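Local coordinates for protein NAD-dependent aldehyde dehydrogenase (Sinorhizobium meliloti, PDB 3U4J) that probably oxidises aldehydes with NAD or NADP as acceptor, as a tetrameric, calcium-binding member of the aldehyde dehydrogenase family, at residues W131-A134 with A135-R139. Residues are numbered along the deposited sequence; the frame is centred on the assembly and turned at random.
Sequences WSYA and AGQAR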
loop_
_atom_site.group_PDB
_atom_site.type_symbol
_atom_site.label_atom_id
_atom_site.label_comp_id
_atom_site.label_asym_id
_atom_site.label_seq_id
_atom_site.Cartn_x
_atom_site.Cartn_y
_atom_site.Cartn_z
ATOM N N TRP A 131 -1.232 20.304 9.686
ATOM C CA TRP A 131 -2.685 20.172 9.739
ATOM C C TRP A 131 -3.182 19.956 8.305
ATOM O O TRP A 131 -4.039 19.114 8.091
ATOM C CB TRP A 131 -3.352 21.411 10.390
ATOM C CG TRP A 131 -3.418 21.310 11.889
ATOM C CD1 TRP A 131 -2.399 21.609 12.786
ATOM C CD2 TRP A 131 -4.522 20.851 12.673
ATOM N NE1 TRP A 131 -2.819 21.357 14.082
ATOM C CE2 TRP A 131 -4.123 20.908 14.037
ATOM C CE3 TRP A 131 -5.824 20.394 12.359
ATOM C CZ2 TRP A 131 -4.972 20.529 15.078
ATOM C CZ3 TRP A 131 -6.672 20.017 13.405
ATOM C CH2 TRP A 131 -6.240 20.076 14.748
ATOM N N SER A 132 -2.628 20.677 7.318
ATOM C CA SER A 132 -3.090 20.498 5.933
ATOM C C SER A 132 -2.771 19.128 5.375
ATOM O O SER A 132 -3.606 18.524 4.722
ATOM C CB SER A 132 -2.513 21.546 4.973
ATOM O OG SER A 132 -2.832 22.837 5.445
ATOM N N TYR A 133 -1.547 18.667 5.588
ATOM C CA TYR A 133 -1.153 17.328 5.151
ATOM C C TYR A 133 -2.091 16.261 5.727
ATOM O O TYR A 133 -2.552 15.354 5.012
ATOM C CB TYR A 133 0.307 17.003 5.548
ATOM C CG TYR A 133 0.622 15.547 5.238
ATOM C CD1 TYR A 133 1.160 15.159 4.005
ATOM C CD2 TYR A 133 0.347 14.547 6.175
ATOM C CE1 TYR A 133 1.404 13.803 3.737
ATOM C CE2 TYR A 133 0.577 13.196 5.897
ATOM C CZ TYR A 133 1.096 12.844 4.689
ATOM O OH TYR A 133 1.297 11.506 4.442
ATOM N N ALA A 134 -2.343 16.345 7.036
ATOM C CA ALA A 134 -3.162 15.326 7.733
ATOM C C ALA A 134 -4.598 15.383 7.259
ATOM O O ALA A 134 -5.240 14.351 7.041
ATOM C CB ALA A 134 -3.088 15.558 9.260
ATOM N N ALA A 135 -5.101 16.603 7.062
ATOM C CA ALA A 135 -6.469 16.770 6.534
ATOM C C ALA A 135 -6.597 16.119 5.167
ATOM O O ALA A 135 -7.608 15.493 4.869
ATOM C CB ALA A 135 -6.844 18.257 6.455
ATOM N N GLY A 136 -5.587 16.287 4.321
ATOM C CA GLY A 136 -5.604 15.671 2.970
ATOM C C GLY A 136 -5.674 14.154 3.061
ATOM O O GLY A 136 -6.475 13.521 2.363
ATOM N N GLN A 137 -4.850 13.567 3.937
ATOM C CA GLN A 137 -4.759 12.113 4.063
ATOM C C GLN A 137 -5.932 11.479 4.794
ATOM O O GLN A 137 -6.264 10.329 4.509
ATOM C CB GLN A 137 -3.437 11.704 4.745
ATOM C CG GLN A 137 -2.186 11.910 3.848
ATOM C CD GLN A 137 -2.367 11.219 2.499
ATOM O OE1 GLN A 137 -2.404 9.997 2.427
ATOM N NE2 GLN A 137 -2.524 12.007 1.431
ATOM N N ALA A 138 -6.539 12.223 5.719
ATOM C CA ALA A 138 -7.606 11.712 6.574
ATOM C C ALA A 138 -8.764 11.138 5.770
ATOM O O ALA A 138 -9.347 10.139 6.170
ATOM C CB ALA A 138 -8.126 12.804 7.567
ATOM N N ARG A 139 -9.077 11.739 4.627
ATOM C CA ARG A 139 -10.216 11.246 3.841
ATOM C C ARG A 139 -9.909 9.999 2.983
ATOM O O ARG A 139 -10.822 9.314 2.519
ATOM C CB ARG A 139 -10.835 12.385 3.024
ATOM C CG ARG A 139 -9.993 12.899 1.869
ATOM C CD ARG A 139 -10.725 14.067 1.231
ATOM N NE ARG A 139 -11.933 13.629 0.546
ATOM C CZ ARG A 139 -12.687 14.436 -0.187
ATOM N NH1 ARG A 139 -12.363 15.725 -0.283
ATOM N NH2 ARG A 139 -13.753 13.965 -0.822
#
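With its CG anti to the backbone N (chi1 173°), Tyr133 lays its ring alongside Gln137, so that the phenol end comes close although CB leads off; Gln137 CG, anti to its own carbonyl carbon, rises to meet it. This is an i to i+4 side-chain pairing in the last turns of the alpha-helix 117-138. The contact is made over one ring face: Gln137 CG sits 3.5 Å from Tyr133 CZ and 3.7 Å from Tyr133 CE2, so a methylene rather than the amide rests on the phenol end of the ring. The chain bends at chi2 and leads the amide off beside the hydroxyl, Gln137 CD staying 4.2 Å from Tyr133 OH, with the amide plane 30° from that of the ring. Gln137 OE1 accepts a hydrogen bond from Arg482 NE, and NE2 makes a weak one to Gly136 O of the second subunit. Tyr133 also packs on Pro464 and on Arg139 of that second subunit, which places the pair at a subunit interface. An alanine in place of Tyr133 would probably leave Gln137 CG without the ring face it rests on and remove one packing surface from that neighbouring arginine. Trp131 and Ala134 lean instead on Pro183 of helix 174-187, while Ala135 packs against Met91 and Phe92 of helix 84-100. Regular i+4 backbone bonds carry the turn, from Ala135 N to Trp131 O, Gly136 N to Ser132 O and Gln137 N to Tyr133 O, the last at 3.1 Å. The next, from Ala138 N to Ala134 O, is shorter at 2.8 Å but more bent at its hydrogen (142°), and Ala138 CB lies 3.3 Å from that same Ala134 O.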